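Local coordinates for protein angel homolog 2 (Homo sapiens, PDB 6RW0) that acts as a 2',3'-cyclic phosphatase of the CCR4 deadenylase family and probably binds the 3' untranslated regions of mRNA, at residues A[342-345]-A[350-353]; A[55-60]-A[90-95]; A[99-104]-A[122-127]; A[84-89]-A[113-118]. All blocks are in the same frame, centred on the assembly; numbering follows the deposited sequence.

Interaction 1: residues A[342-345]-A[350-353]; sequences HYFP and PEVT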
loop_
_atom_site.group_PDB
_atom_site.type_symbol
_atom_site.label_atom_id
_atom_site.label_comp_id
_atom_site.label_asym_id
_atom_site.label_seq_id
_atom_site.Cartn_x
_atom_site.Cartn_y
_atom_site.Cartn_z
ATOM N N HIS A 342 13.663 -4.750 4.484
ATOM C CA HIS A 342 12.861 -5.594 5.361
ATOM C C HIS A 342 13.632 -6.209 6.526
ATOM O O HIS A 342 13.001 -6.766 7.423
ATOM C CB HIS A 342 12.088 -6.698 4.608
ATOM C CG HIS A 342 11.419 -6.196 3.369
ATOM N ND1 HIS A 342 10.546 -5.132 3.384
ATOM C CD2 HIS A 342 11.522 -6.582 2.077
ATOM C CE1 HIS A 342 10.130 -4.893 2.153
ATOM N NE2 HIS A 342 10.722 -5.748 1.339
ATOM N N TYR A 343 14.958 -6.111 6.564
ATOM C CA TYR A 343 15.762 -6.664 7.648
ATOM C C TYR A 343 16.883 -5.678 7.933
ATOM O O TYR A 343 17.423 -5.071 7.007
ATOM C CB TYR A 343 16.337 -8.042 7.263
ATOM C CG TYR A 343 15.257 -9.017 6.839
ATOM C CD1 TYR A 343 14.556 -9.755 7.780
ATOM C CD2 TYR A 343 14.905 -9.163 5.499
ATOM C CE1 TYR A 343 13.547 -10.624 7.403
ATOM C CE2 TYR A 343 13.887 -10.036 5.112
ATOM C CZ TYR A 343 13.216 -10.760 6.071
ATOM O OH TYR A 343 12.209 -11.629 5.711
ATOM N N PHE A 344 17.225 -5.504 9.203
ATOM C CA PHE A 344 18.342 -4.616 9.519
ATOM C C PHE A 344 19.656 -5.323 9.218
ATOM O O PHE A 344 19.840 -6.478 9.610
ATOM C CB PHE A 344 18.256 -4.118 10.957
ATOM C CG PHE A 344 17.091 -3.194 11.170
ATOM C CD1 PHE A 344 17.187 -1.843 10.877
ATOM C CD2 PHE A 344 15.879 -3.691 11.599
ATOM C CE1 PHE A 344 16.088 -1.005 11.040
ATOM C CE2 PHE A 344 14.785 -2.860 11.766
ATOM C CZ PHE A 344 14.890 -1.520 11.486
ATOM N N PRO A 345 20.567 -4.675 8.495
ATOM C CA PRO A 345 21.748 -5.399 7.991
ATOM C C PRO A 345 22.668 -5.928 9.080
ATOM O O PRO A 345 23.233 -7.021 8.934
ATOM C CB PRO A 345 22.438 -4.355 7.098
ATOM C CG PRO A 345 21.989 -3.017 7.668
ATOM C CD PRO A 345 20.567 -3.248 8.116
ATOM N N PRO A 350 13.951 -8.372 11.699
ATOM C CA PRO A 350 12.994 -7.826 10.730
ATOM C C PRO A 350 12.535 -6.420 11.064
ATOM O O PRO A 350 12.317 -6.066 12.229
ATOM C CB PRO A 350 11.804 -8.793 10.807
ATOM C CG PRO A 350 12.277 -9.975 11.536
ATOM C CD PRO A 350 13.442 -9.579 12.372
ATOM N N GLU A 351 12.356 -5.638 10.006
ATOM C CA GLU A 351 11.588 -4.411 10.070
ATOM C C GLU A 351 10.109 -4.738 10.216
ATOM O O GLU A 351 9.611 -5.718 9.648
ATOM C CB GLU A 351 11.735 -3.655 8.750
ATOM C CG GLU A 351 13.108 -3.081 8.491
ATOM C CD GLU A 351 13.295 -2.482 7.101
ATOM O OE1 GLU A 351 12.447 -2.687 6.204
ATOM O OE2 GLU A 351 14.335 -1.818 6.901
ATOM N N VAL A 352 9.387 -3.892 10.953
ATOM C CA VAL A 352 7.934 -3.989 11.031
ATOM C C VAL A 352 7.336 -2.650 10.626
ATOM O O VAL A 352 7.984 -1.602 10.731
ATOM C CB VAL A 352 7.401 -4.437 12.414
ATOM C CG1 VAL A 352 8.009 -5.773 12.802
ATOM C CG2 VAL A 352 7.651 -3.369 13.467
ATOM N N THR A 353 6.107 -2.699 10.112
ATOM C CA THR A 353 5.339 -1.504 9.765
ATOM C C THR A 353 4.031 -1.400 10.539
ATOM O O THR A 353 3.326 -0.394 10.395
ATOM C CB THR A 353 5.056 -1.425 8.250
ATOM O OG1 THR A 353 4.151 -2.460 7.833
ATOM C CG2 THR A 353 6.340 -1.518 7.456
HETATM O O HOH W 1 9.853 -3.429 5.580
HETATM O O HOH W 2 10.224 -7.647 7.675
HETATM O O HOH W 3 17.067 -2.086 7.309
#

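Interaction 2: residues A[55-60]-A[90-95]; sequences MSYNIL and LKEIKH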
loop_
_atom_site.group_PDB
_atom_site.type_symbol
_atom_site.label_atom_id
_atom_site.label_comp_id
_atom_site.label_asym_id
_atom_site.label_seq_id
_atom_site.Cartn_x
_atom_site.Cartn_y
_atom_site.Cartn_z
ATOM N N MET A 55 5.081 9.454 0.664
ATOM C CA MET A 55 4.752 8.901 1.986
ATOM C C MET A 55 3.593 7.912 1.827
ATOM O O MET A 55 2.640 8.279 1.166
ATOM C CB MET A 55 4.321 10.004 2.943
ATOM C CG MET A 55 3.831 9.451 4.253
ATOM S SD MET A 55 3.271 10.741 5.371
ATOM C CE MET A 55 4.834 11.220 6.079
ATOM N N SER A 56 3.698 6.704 2.374
ATOM C CA SER A 56 2.608 5.701 2.395
ATOM C C SER A 56 2.235 5.520 3.864
ATOM O O SER A 56 3.119 5.218 4.628
ATOM C CB SER A 56 3.005 4.409 1.758
ATOM O OG SER A 56 1.898 3.541 1.701
ATOM N N TYR A 57 0.986 5.731 4.243
ATOM C CA TYR A 57 0.613 5.677 5.667
ATOM C C TYR A 57 -0.802 5.119 5.836
ATOM O O TYR A 57 -1.719 5.750 5.363
ATOM C CB TYR A 57 0.693 7.096 6.236
ATOM C CG TYR A 57 0.738 7.238 7.736
ATOM C CD1 TYR A 57 0.843 6.143 8.567
ATOM C CD2 TYR A 57 0.734 8.489 8.302
ATOM C CE1 TYR A 57 0.913 6.295 9.940
ATOM C CE2 TYR A 57 0.808 8.659 9.669
ATOM C CZ TYR A 57 0.885 7.558 10.489
ATOM O OH TYR A 57 0.957 7.708 11.838
ATOM N N ASN A 58 -0.949 4.000 6.536
ATOM C CA ASN A 58 -2.267 3.487 6.956
ATOM C C ASN A 58 -2.515 4.209 8.290
ATOM O O ASN A 58 -1.809 3.922 9.222
ATOM C CB ASN A 58 -2.238 1.967 7.059
ATOM C CG ASN A 58 -3.530 1.408 7.603
ATOM O OD1 ASN A 58 -4.204 2.056 8.363
ATOM N ND2 ASN A 58 -3.857 0.195 7.221
ATOM N N ILE A 59 -3.466 5.138 8.344
ATOM C CA ILE A 59 -3.638 6.055 9.506
ATOM C C ILE A 59 -4.575 5.488 10.570
ATOM O O ILE A 59 -4.687 6.121 11.590
ATOM C CB ILE A 59 -4.072 7.454 9.021
ATOM C CG1 ILE A 59 -5.501 7.488 8.469
ATOM C CG2 ILE A 59 -3.067 7.991 8.017
ATOM C CD1 ILE A 59 -6.022 8.880 8.233
ATOM N N LEU A 60 -5.198 4.343 10.326
ATOM C CA LEU A 60 -6.107 3.666 11.252
ATOM C C LEU A 60 -7.443 4.405 11.338
ATOM O O LEU A 60 -7.539 5.485 11.926
ATOM C CB LEU A 60 -5.481 3.412 12.630
ATOM C CG LEU A 60 -6.381 2.743 13.678
ATOM C CD1 LEU A 60 -6.964 1.414 13.242
ATOM C CD2 LEU A 60 -5.569 2.582 14.969
ATOM N N LEU A 90 -1.782 14.594 11.631
ATOM C CA LEU A 90 -1.579 15.781 10.807
ATOM C C LEU A 90 -0.209 16.402 11.064
ATOM O O LEU A 90 0.468 16.842 10.127
ATOM C CB LEU A 90 -2.699 16.786 11.073
ATOM C CG LEU A 90 -2.634 18.104 10.301
ATOM C CD1 LEU A 90 -2.770 17.819 8.820
ATOM C CD2 LEU A 90 -3.699 19.079 10.798
ATOM N N LYS A 91 0.225 16.427 12.328
ATOM C CA LYS A 91 1.538 16.969 12.656
ATOM C C LYS A 91 2.649 16.174 11.980
ATOM O O LYS A 91 3.623 16.760 11.490
ATOM C CB LYS A 91 1.708 16.963 14.174
ATOM C CG LYS A 91 3.043 17.472 14.671
ATOM C CD LYS A 91 3.064 17.497 16.195
ATOM C CE LYS A 91 4.382 18.033 16.732
ATOM N NZ LYS A 91 4.469 17.905 18.215
ATOM N N GLU A 92 2.522 14.844 11.951
ATOM C CA GLU A 92 3.502 14.016 11.257
ATOM C C GLU A 92 3.527 14.330 9.769
ATOM O O GLU A 92 4.594 14.420 9.153
ATOM C CB GLU A 92 3.125 12.545 11.372
ATOM C CG GLU A 92 3.462 11.814 12.591
ATOM C CD GLU A 92 3.067 10.363 12.418
ATOM O OE1 GLU A 92 1.850 10.065 12.461
ATOM O OE2 GLU A 92 3.971 9.532 12.202
ATOM N N ILE A 93 2.346 14.411 9.152
ATOM C CA ILE A 93 2.281 14.700 7.722
ATOM C C ILE A 93 2.917 16.050 7.432
ATOM O O ILE A 93 3.683 16.203 6.475
ATOM C CB ILE A 93 0.825 14.612 7.226
ATOM C CG1 ILE A 93 0.346 13.158 7.294
ATOM C CG2 ILE A 93 0.725 15.181 5.828
ATOM C CD1 ILE A 93 -1.152 12.964 6.987
ATOM N N LYS A 94 2.628 17.044 8.273
ATOM C CA LYS A 94 3.213 18.367 8.091
ATOM C C LYS A 94 4.723 18.320 8.254
ATOM O O LYS A 94 5.462 18.970 7.506
ATOM C CB LYS A 94 2.592 19.342 9.090
ATOM C CG LYS A 94 3.071 20.755 8.908
ATOM C CD LYS A 94 2.241 21.749 9.697
ATOM C CE LYS A 94 2.818 23.150 9.523
ATOM N NZ LYS A 94 1.769 24.202 9.413
ATOM N N HIS A 95 5.203 17.537 9.219
ATOM C CA HIS A 95 6.627 17.489 9.501
ATOM C C HIS A 95 7.419 16.973 8.311
ATOM O O HIS A 95 8.463 17.534 7.957
ATOM C CB HIS A 95 6.856 16.584 10.699
ATOM C CG HIS A 95 8.282 16.507 11.114
ATOM N ND1 HIS A 95 9.058 15.390 10.908
ATOM C CD2 HIS A 95 9.081 17.425 11.705
ATOM C CE1 HIS A 95 10.271 15.611 11.385
ATOM N NE2 HIS A 95 10.312 16.841 11.863
#

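Interaction 3: residues A[99-104]-A[122-127]; sequences DVLCLQ and LGYHCE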
loop_
_atom_site.group_PDB
_atom_site.type_symbol
_atom_site.label_atom_id
_atom_site.label_comp_id
_atom_site.label_asym_id
_atom_site.label_seq_id
_atom_site.Cartn_x
_atom_site.Cartn_y
_atom_site.Cartn_z
ATOM N N ASP A 99 5.898 15.167 -1.009
ATOM C CA ASP A 99 5.261 15.670 -2.224
ATOM C C ASP A 99 4.017 14.877 -2.604
ATOM O O ASP A 99 3.092 15.433 -3.215
ATOM C CB ASP A 99 6.252 15.627 -3.382
ATOM C CG ASP A 99 7.428 16.532 -3.163
ATOM O OD1 ASP A 99 7.222 17.685 -2.732
ATOM O OD2 ASP A 99 8.566 16.096 -3.412
ATOM N N VAL A 100 3.991 13.583 -2.292
ATOM C CA VAL A 100 2.886 12.688 -2.615
ATOM C C VAL A 100 2.543 11.926 -1.348
ATOM O O VAL A 100 3.448 11.415 -0.673
ATOM C CB VAL A 100 3.269 11.687 -3.722
ATOM C CG1 VAL A 100 2.113 10.736 -4.018
ATOM C CG2 VAL A 100 3.680 12.403 -4.991
ATOM N N LEU A 101 1.249 11.849 -1.026
ATOM C CA LEU A 101 0.762 11.059 0.094
ATOM C C LEU A 101 -0.143 9.954 -0.421
ATOM O O LEU A 101 -1.088 10.213 -1.177
ATOM C CB LEU A 101 -0.075 11.877 1.073
ATOM C CG LEU A 101 0.516 13.188 1.536
ATOM C CD1 LEU A 101 -0.562 13.876 2.385
ATOM C CD2 LEU A 101 1.791 12.991 2.297
ATOM N N CYS A 102 0.141 8.729 -0.010
ATOM C CA CYS A 102 -0.706 7.577 -0.284
ATOM C C CYS A 102 -1.196 7.108 1.073
ATOM O O CYS A 102 -0.419 6.550 1.853
ATOM C CB CYS A 102 0.070 6.480 -0.996
ATOM S SG CYS A 102 0.361 6.920 -2.741
ATOM N N LEU A 103 -2.466 7.362 1.366
ATOM C CA LEU A 103 -3.034 7.056 2.667
ATOM C C LEU A 103 -4.027 5.911 2.555
ATOM O O LEU A 103 -4.745 5.780 1.560
ATOM C CB LEU A 103 -3.729 8.293 3.246
ATOM C CG LEU A 103 -2.905 9.590 3.296
ATOM C CD1 LEU A 103 -3.744 10.750 3.810
ATOM C CD2 LEU A 103 -1.663 9.390 4.145
ATOM N N GLN A 104 -4.068 5.084 3.596
ATOM C CA GLN A 104 -5.075 4.048 3.729
ATOM C C GLN A 104 -5.834 4.231 5.039
ATOM O O GLN A 104 -5.376 4.911 5.957
ATOM C CB GLN A 104 -4.464 2.637 3.634
ATOM C CG GLN A 104 -3.521 2.441 2.428
ATOM C CD GLN A 104 -2.111 2.899 2.704
ATOM O OE1 GLN A 104 -1.613 2.792 3.827
ATOM N NE2 GLN A 104 -1.453 3.420 1.684
ATOM N N LEU A 122 -2.431 22.650 3.400
ATOM C CA LEU A 122 -0.994 22.439 3.293
ATOM C C LEU A 122 -0.501 22.432 1.849
ATOM O O LEU A 122 0.704 22.263 1.620
ATOM C CB LEU A 122 -0.601 21.115 3.960
ATOM C CG LEU A 122 -0.820 20.973 5.465
ATOM C CD1 LEU A 122 -0.462 19.580 5.960
ATOM C CD2 LEU A 122 -0.011 22.045 6.206
ATOM N N GLY A 123 -1.367 22.608 0.855
ATOM C CA GLY A 123 -0.954 22.685 -0.549
ATOM C C GLY A 123 -1.170 21.394 -1.307
ATOM O O GLY A 123 -0.647 21.291 -2.374
ATOM N N TYR A 124 -1.934 20.457 -0.767
ATOM C CA TYR A 124 -2.172 19.181 -1.461
ATOM C C TYR A 124 -3.490 19.199 -2.223
ATOM O O TYR A 124 -4.431 19.756 -1.739
ATOM C CB TYR A 124 -2.306 18.020 -0.481
ATOM C CG TYR A 124 -1.027 17.635 0.205
ATOM C CD1 TYR A 124 -0.087 16.858 -0.425
ATOM C CD2 TYR A 124 -0.755 18.083 1.477
ATOM C CE1 TYR A 124 1.097 16.527 0.190
ATOM C CE2 TYR A 124 0.425 17.762 2.111
ATOM C CZ TYR A 124 1.349 16.973 1.468
ATOM O OH TYR A 124 2.514 16.654 2.072
ATOM N N HIS A 125 -3.504 18.608 -3.400
ATOM C CA HIS A 125 -4.745 18.250 -4.099
ATOM C C HIS A 125 -5.031 16.808 -3.661
ATOM O O HIS A 125 -4.151 16.026 -3.785
ATOM C CB HIS A 125 -4.565 18.318 -5.593
ATOM C CG HIS A 125 -5.800 17.858 -6.250
ATOM N ND1 HIS A 125 -6.911 18.612 -6.249
ATOM C CD2 HIS A 125 -6.153 16.683 -6.768
ATOM C CE1 HIS A 125 -7.877 17.960 -6.806
ATOM N NE2 HIS A 125 -7.417 16.828 -7.155
ATOM N N CYS A 126 -6.236 16.484 -3.231
ATOM C CA CYS A 126 -6.571 15.178 -2.673
ATOM C C CYS A 126 -7.609 14.457 -3.523
ATOM O O CYS A 126 -8.617 15.048 -3.917
ATOM C CB CYS A 126 -7.158 15.343 -1.269
ATOM S SG CYS A 126 -6.044 16.146 -0.100
ATOM N N GLU A 127 -7.374 13.163 -3.761
ATOM C CA GLU A 127 -8.333 12.295 -4.443
ATOM C C GLU A 127 -8.600 11.060 -3.597
ATOM O O GLU A 127 -7.661 10.418 -3.112
ATOM C CB GLU A 127 -7.814 11.875 -5.825
ATOM C CG GLU A 127 -7.730 13.009 -6.841
ATOM C CD GLU A 127 -9.088 13.507 -7.329
ATOM O OE1 GLU A 127 -10.122 12.828 -7.102
ATOM O OE2 GLU A 127 -9.112 14.591 -7.953
#

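Interaction 4: residues A[84-89]-A[113-118]; sequences FRFPNI and AEIRPS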
loop_
_atom_site.group_PDB
_atom_site.type_symbol
_atom_site.label_atom_id
_atom_site.label_comp_id
_atom_site.label_asym_id
_atom_site.label_seq_id
_atom_site.Cartn_x
_atom_site.Cartn_y
_atom_site.Cartn_z
ATOM N N PHE A 84 -7.665 12.973 19.772
ATOM C CA PHE A 84 -6.259 12.850 20.143
ATOM C C PHE A 84 -5.406 12.449 18.937
ATOM O O PHE A 84 -4.347 13.037 18.681
ATOM C CB PHE A 84 -6.109 11.808 21.271
ATOM C CG PHE A 84 -4.718 11.725 21.830
ATOM C CD1 PHE A 84 -3.756 10.924 21.232
ATOM C CD2 PHE A 84 -4.364 12.466 22.940
ATOM C CE1 PHE A 84 -2.465 10.865 21.728
ATOM C CE2 PHE A 84 -3.074 12.407 23.445
ATOM C CZ PHE A 84 -2.121 11.608 22.829
ATOM N N ARG A 85 -5.870 11.469 18.168
ATOM C CA ARG A 85 -5.037 10.894 17.120
ATOM C C ARG A 85 -4.869 11.826 15.928
ATOM O O ARG A 85 -3.772 11.922 15.368
ATOM C CB ARG A 85 -5.625 9.561 16.654
ATOM C CG ARG A 85 -5.693 8.514 17.752
ATOM C CD ARG A 85 -5.891 7.110 17.195
ATOM N NE ARG A 85 -7.067 6.952 16.340
ATOM C CZ ARG A 85 -7.046 6.667 15.036
ATOM N NH1 ARG A 85 -5.910 6.532 14.365
ATOM N NH2 ARG A 85 -8.189 6.524 14.385
ATOM N N PHE A 86 -5.943 12.466 15.474
ATOM C CA PHE A 86 -5.830 13.243 14.244
ATOM C C PHE A 86 -4.808 14.369 14.357
ATOM O O PHE A 86 -4.003 14.542 13.427
ATOM C CB PHE A 86 -7.186 13.765 13.778
ATOM C CG PHE A 86 -7.071 14.671 12.594
ATOM C CD1 PHE A 86 -6.604 14.186 11.385
ATOM C CD2 PHE A 86 -7.366 16.014 12.703
ATOM C CE1 PHE A 86 -6.469 15.032 10.289
ATOM C CE2 PHE A 86 -7.231 16.853 11.614
ATOM C CZ PHE A 86 -6.781 16.359 10.411
ATOM N N PRO A 87 -4.772 15.164 15.431
ATOM C CA PRO A 87 -3.709 16.179 15.509
ATOM C C PRO A 87 -2.310 15.601 15.405
ATOM O O PRO A 87 -1.430 16.229 14.802
ATOM C CB PRO A 87 -3.970 16.869 16.855
ATOM C CG PRO A 87 -5.427 16.664 17.101
ATOM C CD PRO A 87 -5.750 15.300 16.527
ATOM N N ASN A 88 -2.072 14.423 15.984
ATOM C CA ASN A 88 -0.762 13.790 15.863
ATOM C C ASN A 88 -0.471 13.371 14.426
ATOM O O ASN A 88 0.643 13.573 13.926
ATOM C CB ASN A 88 -0.700 12.566 16.769
ATOM C CG ASN A 88 -0.255 12.893 18.175
ATOM O OD1 ASN A 88 0.171 14.011 18.474
ATOM N ND2 ASN A 88 -0.334 11.903 19.048
ATOM N N ILE A 89 -1.456 12.778 13.751
ATOM C CA ILE A 89 -1.267 12.331 12.373
ATOM C C ILE A 89 -1.003 13.523 11.465
ATOM O O ILE A 89 -0.096 13.497 10.621
ATOM C CB ILE A 89 -2.498 11.524 11.921
ATOM C CG1 ILE A 89 -2.553 10.183 12.664
ATOM C CG2 ILE A 89 -2.476 11.315 10.417
ATOM C CD1 ILE A 89 -3.931 9.546 12.699
ATOM N N ALA A 113 -14.722 16.225 6.867
ATOM C CA ALA A 113 -14.822 17.246 7.908
ATOM C C ALA A 113 -13.471 17.857 8.256
ATOM O O ALA A 113 -13.399 19.049 8.590
ATOM C CB ALA A 113 -15.403 16.622 9.179
ATOM N N GLU A 114 -12.405 17.054 8.219
ATOM C CA GLU A 114 -11.132 17.449 8.803
ATOM C C GLU A 114 -9.905 17.090 7.967
ATOM O O GLU A 114 -9.022 17.933 7.777
ATOM C CB GLU A 114 -10.947 16.794 10.175
ATOM C CG GLU A 114 -12.088 16.907 11.147
ATOM C CD GLU A 114 -11.926 15.885 12.233
ATOM O OE1 GLU A 114 -11.203 16.182 13.206
ATOM O OE2 GLU A 114 -12.458 14.764 12.069
ATOM N N ILE A 115 -9.777 15.851 7.501
ATOM C CA ILE A 115 -8.529 15.441 6.802
ATOM C C ILE A 115 -8.358 16.164 5.469
ATOM O O ILE A 115 -7.330 16.768 5.277
ATOM C CB ILE A 115 -8.478 13.917 6.605
ATOM C CG1 ILE A 115 -8.681 13.161 7.915
ATOM C CG2 ILE A 115 -7.175 13.528 5.939
ATOM C CD1 ILE A 115 -8.914 11.682 7.723
ATOM N N ARG A 116 -9.354 16.128 4.596
ATOM C CA ARG A 116 -9.210 16.797 3.290
ATOM C C ARG A 116 -9.023 18.312 3.472
ATOM O O ARG A 116 -8.116 18.821 2.889
ATOM C CB ARG A 116 -10.389 16.476 2.376
ATOM C CG ARG A 116 -10.071 16.777 0.925
ATOM C CD ARG A 116 -11.248 16.532 0.017
ATOM N NE ARG A 116 -10.822 16.526 -1.365
ATOM C CZ ARG A 116 -10.703 17.606 -2.102
ATOM N NH1 ARG A 116 -11.011 18.778 -1.587
ATOM N NH2 ARG A 116 -10.279 17.514 -3.345
ATOM N N PRO A 117 -9.792 19.043 4.297
ATOM C CA PRO A 117 -9.543 20.466 4.431
ATOM C C PRO A 117 -8.135 20.745 4.973
ATOM O O PRO A 117 -7.519 21.633 4.525
ATOM C CB PRO A 117 -10.634 20.940 5.395
ATOM C CG PRO A 117 -11.711 19.929 5.248
ATOM C CD PRO A 117 -10.960 18.635 5.066
ATOM N N SER A 118 -7.672 19.956 5.932
ATOM C CA SER A 118 -6.350 20.183 6.502
ATOM C C SER A 118 -5.258 19.949 5.469
ATOM O O SER A 118 -4.310 20.734 5.375
ATOM C CB SER A 118 -6.139 19.291 7.728
ATOM O OG SER A 118 -7.019 19.654 8.782
#

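Interaction 1: residues A[342-345]-A[350-353]
Glu351 N donates to His342 O over 2.9 Å with a fairly straight N-H...O angle of 160°, and this bond closes a loop upon itself. It belongs to an isolated beta bridge, Tyr343 with Pro350, in the irregular chain linking strands 336-338 and 354-356 of the endonuclease/exonuclease/phosphatase fold. The donor sits above the plane of the His342 carbonyl, whose oxygen also accepts a hydrogen bond from a water that donates to Glu351 O as well. The Glu351 side chain returns across the loop: with its chain extended beyond CG (chi2 173°), OE1 comes to 2.9 Å from His342 N, although the 127° angle at the hydrogen makes that bond weak.

Two further waters extend the grip on this carboxylate. One donates a hydrogen bond to OE1 of Glu351 at 2.8 Å and lies in the plane of the His342 ring at its edge, 2.9 Å from ND1; the ring and the carboxylate are almost perpendicular. The other water donates to both Glu351 OE2 and Tyr343 O. On its far side the imidazole is held by Tyr246, whose OH hydrogen-bonds to His342 NE2, so the histidine links the loop to helix 244-251.

Packing completes the contact. CG of Glu351 lies over one face of the Phe344 ring, 4.1 Å from its centroid, a CH-pi contact made by the methylene next to the carboxylate. Pro350 O instead meets the ring at its edge, and Tyr343 CD1 rests 3.9 Å from Pro350 CA.

Interaction 2: residues A[55-60]-A[90-95]
Tyr57 and Met55 of strand 49-58 face Glu92 and Ile93 of helix 82-96, the helical layer of a beta-alpha-beta crossover that leads on to the parallel neighbouring strand 100-107. As expected, the helix runs back against the strand: the axes of 55-58 and 90-95 approach to 11.2 Å and their directions differ by 172°.

The polar link is a single short bond, Tyr57 OH to Glu92 OE1 at 2.6 Å. The phenol approaches the syn lone pair of OE1, which lies near the plane of the ring, while the carboxylate stands perpendicular to that plane. With CG anti to the backbone N (chi1 -163°), the tyrosine points off the sheet to the helix, and CG2 of Ile59 lies over one ring face, 3.8 Å above its plane and toward the rim. Two residues earlier on the strand, Met55 SD touches Ile93 CG1 at 4.3 Å, a looser apolar contact, and Ile93 also packs on Leu101 and Leu119.

A phenylalanine at Tyr57 would probably keep the ring packing yet leave Glu92 OE1 without its donor and the carboxylate more free to turn. So short a bond to a syn lone pair is likely to stabilise the glutamate as an anion.

Interaction 3: residues A[99-104]-A[122-127]
Asp99 and Tyr124 mark the closest backbone approach, CA to CA as wide as 8.3 Å because strand 137-144 lies between strands 100-107 and 124-130, antiparallel to both. Since 124-130 is an outermost strand of the seven-stranded sheet, the pair packs across its edge. Tyr124 follows Gly123, whose positive phi of 101° ends helix 108-121 in a Schellman motif.

Leu101 and Tyr124 carry the contact. The CD1 methyl of Leu101 stands over one face of the Tyr124 ring, 3.8 Å from the centroid and only 14° off the ring normal, a CH-pi contact, the methyl set somewhat toward the rim. Its branch point joins in, with CG 3.6 Å from CE1 of Tyr124, and CD2 is 3.7 Å from Tyr124 OH. The leucine thus lies along one face toward the phenol end, crossing the tyrosine at about a right angle. At the ring edge, near its plane, Asp99 O lies 4.1 Å from CE1 of Tyr124. Cys142 on the intervening strand touches both Leu101 and Tyr124.

Tyr124 OH hydrogen-bonds to Ala98 O just ahead of the strand, and Lys144 makes a cation-pi contact with the ring. Between the segments the attraction is apolar and dispersive, whereas the buried hydroxyl is satisfied by a backbone carbonyl, which probably helps fix how the tyrosine lies against the leucine.

Interaction 4: residues A[84-89]-A[113-118]
Phe86 is the residue on which this contact turns, its ring pushed from helix 82-96 against one turn of helix 108-121. A chi1 of 174° turns CG of Phe86 away from its own N, and the ring reaches Glu114, Ile115 and Ser118. CE1 of Phe86 meets CG1 of Ile115 at 3.7 Å, an oblique apolar contact on the side nearer the sheet.

Glu114 lies along another side of the ring: its CB is 4.0 Å from CE2 of Phe86, and its side chain runs past the phenylalanine in the opposite direction. The carboxylate is occupied beyond the ring, where OE2 accepts from NE1 of Trp82, itself a neighbour of the Phe86 ring. Ser118 OG arrives in the ring plane at the edge, 3.7 Å from CZ of Phe86. That hydroxyl donates to Glu114 O at 2.8 Å, and Ser118 N bonds to the same oxygen from the opposite face of the carbonyl plane, so Glu114 O is gripped twice within its own helix and Ser118 OG is satisfied next to the ring.

Replacing Phe86 by an alanine would probably open a gap between the helices and take from Ile115 CG1 and Ser118 the ring they pack against.

The axes of 84-89 and 113-118 approach to 11.4 Å and diverge by just 12°. Two nearly parallel helices, side by side against one face of a sheet, are characteristic of the layered alpha/beta sandwich of the DNase I-like superfamily.

How the interactions relate
Interactions 2, 3 and 4 form one continuous layered region, whereas interaction 1 stands apart in a later loop, its centre about 20 Å from that of interaction 2. Interactions 2 and 3 share the sheet: Met55 O meets Cys102 N at 2.8 Å where strands 49-58 and 100-107 pair. Interaction 4 uses the same helix 82-96 as interaction 2, and Arg85 NH2 reaches Leu60 O at 2.7 Å. Arg116 NH2 likewise joins interaction 4 to Cys126 O of interaction 3, 3.0 Å away. The bound magnesium lies about 11 Å from the side chain of Tyr57 and about 14 Å from that of Ile115, so neither touches it.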